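Uncharacterized protein (Parabacteroides merdae ATCC 43184, PDB 5BMT) is of unknown function but combines a small OB-like beta domain with a larger beta-rich part, probably the immunoglobulin-like one, and is probably a lipoprotein. Local coordinates at residues I26-G30 with A110-N115; V156-R162 with S205-P211. One frame throughout, in Å; residues are numbered along the deposited sequence.

Two ways of joining beta strands are illustrated in one chain. Interaction 1 (26-30 with 110-115) is an interface between sheets: strand 24-28, at the border of the five-stranded OB-type sheet, lies against strand 106-113 of the larger mixed sheet. Interaction 2 (156-162 with 205-211) lies wholly inside that larger sheet, where strands 153-167 and 203-214 run parallel. Interaction 1 closes along the chain before interaction 2 opens, and their centres lie about 20 Å apart. They nevertheless meet in a packing contact, Tyr-206 OH, itself hydrogen-bonded to Ser-109 OG, lying 3.4 Å from Ala-110 CA. The sheet to which interaction 2 contributes one parallel pair is also the one against which the N-terminal domain rests.

Interaction 1 (I26-G30 with A110-N115); sequences IYPLG and ALLFSN
Residues 26-29 and 110-114 are extended, with strand at 26-28 and 110-113, and run in opposite senses; Asn-115 leaves the extended path. Tyr-27 faces Ser-114 (CA-CA 5.7 Å) and Leu-29 faces Leu-112 (CA-CA 6.0 Å). No hydrogen bond crosses directly; one water donates to Tyr-27 O (2.7 Å) and to Phe-113 O (2.8 Å). Tyr-27, chi1 m, lays one ring face over Ser-114, whose CB sits 4.0 Å from the ring centroid in a CH-pi contact, while Tyr-27 OH reaches Asn-115 CB at 3.5 Å. Leu-29 (t, p) packs its CB 4.0 Å from Leu-112 CG and its CD2 4.0 Å from Ala-110 CB. This packing interface joins the edge of the OB-type sheet, with its following loop, to the end of strand 106-113 in the larger sheet. Strand 10-18 flanks it: Ser-114 OG is hydrogen-bonded to Asp-17 OD2 and to Tyr-117 N, Tyr-18 O binds Asn-115 ND2, and Ile-15 touches Leu-112. Beyond, strand 106-113 pairs with strand 118-126, and Leu-111 meets Phe-232 of strand 221-233.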
loop_
_atom_site.group_PDB
_atom_site.type_symbol
_atom_site.label_atom_id
_atom_site.label_comp_id
_atom_site.label_asym_id
_atom_site.label_seq_id
_atom_site.Cartn_x
_atom_site.Cartn_y
_atom_site.Cartn_z
ATOM N N ILE A 26 -12.283 9.157 -5.537
ATOM C CA ILE A 26 -11.025 8.710 -4.969
ATOM C C ILE A 26 -11.292 8.460 -3.482
ATOM O O ILE A 26 -12.053 9.201 -2.821
ATOM C CB ILE A 26 -9.800 9.590 -5.241
ATOM C CG1 ILE A 26 -9.938 10.954 -4.596
ATOM C CG2 ILE A 26 -9.567 9.682 -6.793
ATOM C CD1 ILE A 26 -8.577 11.770 -4.578
ATOM N N TYR A 27 -10.704 7.367 -2.979
ATOM C CA TYR A 27 -10.881 6.920 -1.599
ATOM C C TYR A 27 -9.549 7.049 -0.886
ATOM O O TYR A 27 -8.708 6.143 -0.962
ATOM C CB TYR A 27 -11.378 5.461 -1.597
ATOM C CG TYR A 27 -12.777 5.337 -2.162
ATOM C CD1 TYR A 27 -12.994 5.276 -3.541
ATOM C CD2 TYR A 27 -13.879 5.246 -1.322
ATOM C CE1 TYR A 27 -14.281 5.170 -4.063
ATOM C CE2 TYR A 27 -15.167 5.067 -1.834
ATOM C CZ TYR A 27 -15.357 5.029 -3.205
ATOM O OH TYR A 27 -16.642 4.908 -3.704
ATOM N N PRO A 28 -9.284 8.210 -0.254
ATOM C CA PRO A 28 -7.959 8.408 0.368
ATOM C C PRO A 28 -7.857 7.727 1.711
ATOM O O PRO A 28 -8.834 7.681 2.472
ATOM C CB PRO A 28 -7.852 9.933 0.535
ATOM C CG PRO A 28 -9.058 10.516 -0.265
ATOM C CD PRO A 28 -10.107 9.435 -0.170
ATOM N N LEU A 29 -6.647 7.242 2.032
ATOM C CA LEU A 29 -6.414 6.689 3.368
ATOM C C LEU A 29 -6.629 7.806 4.425
ATOM O O LEU A 29 -6.078 8.896 4.283
ATOM C CB LEU A 29 -4.958 6.192 3.435
ATOM C CG LEU A 29 -4.507 5.590 4.774
ATOM C CD1 LEU A 29 -5.308 4.310 5.105
ATOM C CD2 LEU A 29 -3.002 5.325 4.764
ATOM N N GLY A 30 -7.438 7.530 5.435
ATOM C CA GLY A 30 -7.699 8.500 6.501
ATOM C C GLY A 30 -8.613 9.662 6.166
ATOM O O GLY A 30 -8.782 10.553 6.995
ATOM N N ALA A 110 0.132 0.124 4.585
ATOM C CA ALA A 110 -1.218 0.199 5.130
ATOM C C ALA A 110 -2.178 -0.418 4.160
ATOM O O ALA A 110 -1.953 -0.363 2.955
ATOM C CB ALA A 110 -1.632 1.653 5.373
ATOM N N LEU A 111 -3.269 -0.971 4.686
ATOM C CA LEU A 111 -4.336 -1.498 3.859
ATOM C C LEU A 111 -5.338 -0.391 3.599
ATOM O O LEU A 111 -5.883 0.199 4.552
ATOM C CB LEU A 111 -5.019 -2.707 4.534
ATOM C CG LEU A 111 -6.120 -3.390 3.672
ATOM C CD1 LEU A 111 -5.521 -4.030 2.419
ATOM C CD2 LEU A 111 -6.847 -4.481 4.480
ATOM N N LEU A 112 -5.578 -0.124 2.316
ATOM C CA LEU A 112 -6.573 0.862 1.877
ATOM C C LEU A 112 -7.824 0.161 1.396
ATOM O O LEU A 112 -7.738 -0.896 0.746
ATOM C CB LEU A 112 -6.021 1.702 0.726
ATOM C CG LEU A 112 -5.156 2.924 1.138
ATOM C CD1 LEU A 112 -3.808 2.475 1.749
ATOM C CD2 LEU A 112 -4.916 3.840 -0.081
ATOM N N PHE A 113 -8.974 0.795 1.658
ATOM C CA PHE A 113 -10.293 0.296 1.256
ATOM C C PHE A 113 -10.994 1.242 0.313
ATOM O O PHE A 113 -10.903 2.450 0.487
ATOM C CB PHE A 113 -11.193 0.159 2.520
ATOM C CG PHE A 113 -10.711 -0.832 3.546
ATOM C CD1 PHE A 113 -9.646 -0.528 4.393
ATOM C CD2 PHE A 113 -11.308 -2.076 3.656
ATOM C CE1 PHE A 113 -9.173 -1.477 5.319
ATOM C CE2 PHE A 113 -10.878 -2.999 4.620
ATOM C CZ PHE A 113 -9.808 -2.701 5.433
ATOM N N SER A 114 -11.760 0.706 -0.637
ATOM C CA SER A 114 -12.616 1.527 -1.486
ATOM C C SER A 114 -13.954 0.811 -1.586
ATOM O O SER A 114 -14.163 -0.219 -0.934
ATOM C CB SER A 114 -11.986 1.781 -2.855
ATOM O OG SER A 114 -11.936 0.614 -3.666
ATOM N N ASN A 115 -14.832 1.279 -2.455
ATOM C CA ASN A 115 -16.117 0.624 -2.566
ATOM C C ASN A 115 -15.961 -0.832 -3.022
ATOM O O ASN A 115 -16.617 -1.719 -2.469
ATOM C CB ASN A 115 -16.945 1.431 -3.575
ATOM C CG ASN A 115 -18.375 0.984 -3.674
ATOM O OD1 ASN A 115 -18.947 0.485 -2.699
ATOM N ND2 ASN A 115 -18.954 1.116 -4.860
HETATM O O HOH W 1 -8.588 4.059 0.763
#

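Interaction 2 (V156-R162 with S205-P211); sequences VYTLCLR and SYRVKYP
Lys-209, Arg-207 and Leu-159 bury the most surface in this parallel strand pair. The two extended strands approach to 4.3 Å between axes and cross at -29°. Tyr-157 stands beside Tyr-206, Thr-158 beside Arg-207, Leu-159 beside Val-208 and Cys-160 beside Lys-209, at CA-CA distances of 4.4 to 5.0 Å. Arg-207 is gripped through its main chain, its N donating to Tyr-157 O (2.9 Å) and its O accepting from Leu-159 N (2.9 Å). Lys-209 repeats the pattern: Lys-209 N to Leu-159 O and Leu-161 N to Lys-209 O, both 2.8 Å. Tyr-157 N to Ser-205 O (2.9 Å) starts the series.

On one face Arg-207, chi1 p and then fully extended, turns NE onto Thr-158 OG1 (3.1 Å) and lays CG 4.0 Å from Val-156 CG1. Lys-209, also chi1 p, sets its CG 3.9 Å from Thr-158 CG2 and from Cys-160 CB; its ammonium makes a cation-pi contact with Trp-224. The other face is largely apolar: Leu-159 (m, p) brings CD1 to 4.1 Å from Tyr-206 CD2 and CB to 4.3 Å from Val-208 CG2, and both Leu-159 and Tyr-206 rest on Ile-120. The hydroxyls of Tyr-157 and Tyr-206 there are hydrogen-bonded to Glu-196 OE2 and Ser-109 OG, respectively. Leu-161 CB meets Val-208 CG1 at 3.7 Å.

The ladder thus separates a more polar face, partly exposed at Thr-158, Arg-207, Cys-160 and Lys-209, where the stems of Arg-207 and Lys-209 pack on neighbours while their polar ends are engaged, from a buried, mainly hydrophobic one in the core.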
loop_
_atom_site.group_PDB
_atom_site.type_symbol
_atom_site.label_atom_id
_atom_site.label_comp_id
_atom_site.label_asym_id
_atom_site.label_seq_id
_atom_site.Cartn_x
_atom_site.Cartn_y
_atom_site.Cartn_z
ATOM N N VAL A 156 0.338 -10.762 15.695
ATOM C CA VAL A 156 0.837 -10.013 14.537
ATOM C C VAL A 156 1.264 -11.004 13.438
ATOM O O VAL A 156 2.035 -11.946 13.709
ATOM C CB VAL A 156 2.029 -9.130 14.969
ATOM C CG1 VAL A 156 2.608 -8.367 13.774
ATOM C CG2 VAL A 156 1.639 -8.167 16.093
ATOM N N TYR A 157 0.767 -10.793 12.212
ATOM C CA TYR A 157 1.134 -11.599 11.046
ATOM C C TYR A 157 2.303 -10.950 10.359
ATOM O O TYR A 157 2.451 -9.729 10.415
ATOM C CB TYR A 157 -0.053 -11.686 10.062
ATOM C CG TYR A 157 -1.169 -12.569 10.570
ATOM C CD1 TYR A 157 -1.174 -13.936 10.308
ATOM C CD2 TYR A 157 -2.224 -12.039 11.315
ATOM C CE1 TYR A 157 -2.205 -14.757 10.767
ATOM C CE2 TYR A 157 -3.265 -12.851 11.775
ATOM C CZ TYR A 157 -3.249 -14.209 11.496
ATOM O OH TYR A 157 -4.272 -15.014 11.925
ATOM N N THR A 158 3.133 -11.746 9.703
ATOM C CA THR A 158 4.280 -11.164 9.007
ATOM C C THR A 158 4.208 -11.472 7.511
ATOM O O THR A 158 4.059 -12.641 7.112
ATOM C CB THR A 158 5.597 -11.705 9.609
ATOM O OG1 THR A 158 5.704 -11.271 10.962
ATOM C CG2 THR A 158 6.841 -11.208 8.844
ATOM N N LEU A 159 4.268 -10.404 6.704
ATOM C CA LEU A 159 4.355 -10.477 5.250
ATOM C C LEU A 159 5.815 -10.216 4.888
ATOM O O LEU A 159 6.553 -9.678 5.724
ATOM C CB LEU A 159 3.440 -9.424 4.606
ATOM C CG LEU A 159 1.951 -9.757 4.499
ATOM C CD1 LEU A 159 1.286 -9.896 5.869
ATOM C CD2 LEU A 159 1.230 -8.684 3.703
ATOM N N CYS A 160 6.236 -10.614 3.696
ATOM C CA CYS A 160 7.606 -10.386 3.292
ATOM C C CYS A 160 7.666 -9.643 1.968
ATOM O O CYS A 160 6.989 -10.010 1.014
ATOM C CB CYS A 160 8.354 -11.706 3.208
ATOM S SG CYS A 160 10.043 -11.533 2.606
ATOM N N LEU A 161 8.508 -8.590 1.906
ATOM C CA LEU A 161 8.680 -7.830 0.668
ATOM C C LEU A 161 10.112 -7.971 0.205
ATOM O O LEU A 161 11.052 -7.708 0.985
ATOM C CB LEU A 161 8.342 -6.349 0.829
ATOM C CG LEU A 161 8.458 -5.512 -0.463
ATOM C CD1 LEU A 161 7.433 -5.934 -1.512
ATOM C CD2 LEU A 161 8.283 -4.041 -0.160
ATOM N N ARG A 162 10.281 -8.446 -1.045
ATOM C CA ARG A 162 11.585 -8.543 -1.665
ATOM C C ARG A 162 11.568 -7.846 -3.016
ATOM O O ARG A 162 10.498 -7.660 -3.616
ATOM C CB ARG A 162 12.046 -10.001 -1.750
ATOM C CG ARG A 162 12.275 -10.481 -0.303
ATOM C CD ARG A 162 12.475 -11.951 -0.123
ATOM N NE ARG A 162 13.779 -12.368 -0.618
ATOM C CZ ARG A 162 14.250 -13.605 -0.504
ATOM N NH1 ARG A 162 13.551 -14.532 0.138
ATOM N NH2 ARG A 162 15.445 -13.909 -0.984
ATOM N N SER A 205 -3.548 -7.310 12.796
ATOM C CA SER A 205 -2.252 -6.646 12.948
ATOM C C SER A 205 -1.249 -7.358 12.083
ATOM O O SER A 205 -1.189 -8.597 12.099
ATOM C CB SER A 205 -1.782 -6.681 14.401
ATOM O OG SER A 205 -2.639 -5.955 15.260
ATOM N N TYR A 206 -0.454 -6.606 11.332
ATOM C CA TYR A 206 0.573 -7.247 10.516
ATOM C C TYR A 206 1.800 -6.354 10.402
ATOM O O TYR A 206 1.759 -5.160 10.722
ATOM C CB TYR A 206 0.036 -7.615 9.118
ATOM C CG TYR A 206 -0.106 -6.423 8.191
ATOM C CD1 TYR A 206 -1.272 -5.656 8.175
ATOM C CD2 TYR A 206 0.917 -6.073 7.312
ATOM C CE1 TYR A 206 -1.388 -4.531 7.349
ATOM C CE2 TYR A 206 0.781 -4.999 6.422
ATOM C CZ TYR A 206 -0.351 -4.197 6.484
ATOM O OH TYR A 206 -0.425 -3.080 5.686
ATOM N N ARG A 207 2.895 -6.942 9.954
ATOM C CA ARG A 207 4.092 -6.175 9.664
ATOM C C ARG A 207 4.714 -6.734 8.401
ATOM O O ARG A 207 4.362 -7.847 7.995
ATOM C CB ARG A 207 5.075 -6.197 10.826
ATOM C CG ARG A 207 5.535 -7.613 11.102
ATOM C CD ARG A 207 6.450 -7.606 12.284
ATOM N NE ARG A 207 6.949 -8.947 12.548
ATOM C CZ ARG A 207 7.944 -9.197 13.388
ATOM N NH1 ARG A 207 8.569 -8.201 14.000
ATOM N NH2 ARG A 207 8.352 -10.436 13.589
ATOM N N VAL A 208 5.653 -5.996 7.811
ATOM C CA VAL A 208 6.327 -6.421 6.589
ATOM C C VAL A 208 7.802 -6.571 6.883
ATOM O O VAL A 208 8.430 -5.605 7.326
ATOM C CB VAL A 208 6.084 -5.437 5.423
ATOM C CG1 VAL A 208 6.823 -5.898 4.157
ATOM C CG2 VAL A 208 4.594 -5.302 5.124
ATOM N N LYS A 209 8.358 -7.777 6.611
ATOM C CA LYS A 209 9.779 -8.000 6.763
ATOM C C LYS A 209 10.467 -7.840 5.402
ATOM O O LYS A 209 9.856 -8.018 4.338
ATOM C CB LYS A 209 10.050 -9.342 7.414
ATOM C CG LYS A 209 9.952 -10.566 6.579
ATOM C CD LYS A 209 10.634 -11.710 7.394
ATOM C CE LYS A 209 11.173 -12.807 6.514
ATOM N NZ LYS A 209 10.705 -14.154 6.945
ATOM N N TYR A 210 11.728 -7.448 5.426
ATOM C CA TYR A 210 12.457 -7.216 4.197
ATOM C C TYR A 210 13.942 -7.511 4.406
ATOM O O TYR A 210 14.422 -7.423 5.534
ATOM C CB TYR A 210 12.274 -5.735 3.737
ATOM C CG TYR A 210 12.666 -4.711 4.789
ATOM C CD1 TYR A 210 13.982 -4.273 4.908
ATOM C CD2 TYR A 210 11.722 -4.189 5.667
ATOM C CE1 TYR A 210 14.346 -3.336 5.871
ATOM C CE2 TYR A 210 12.071 -3.252 6.640
ATOM C CZ TYR A 210 13.388 -2.824 6.735
ATOM O OH TYR A 210 13.763 -1.892 7.678
ATOM N N PRO A 211 14.692 -7.807 3.343
ATOM C CA PRO A 211 16.132 -8.102 3.526
ATOM C C PRO A 211 16.913 -6.841 3.904
ATOM O O PRO A 211 16.845 -5.822 3.220
ATOM C CB PRO A 211 16.572 -8.623 2.147
ATOM C CG PRO A 211 15.323 -9.039 1.463
ATOM C CD PRO A 211 14.259 -8.058 1.957
#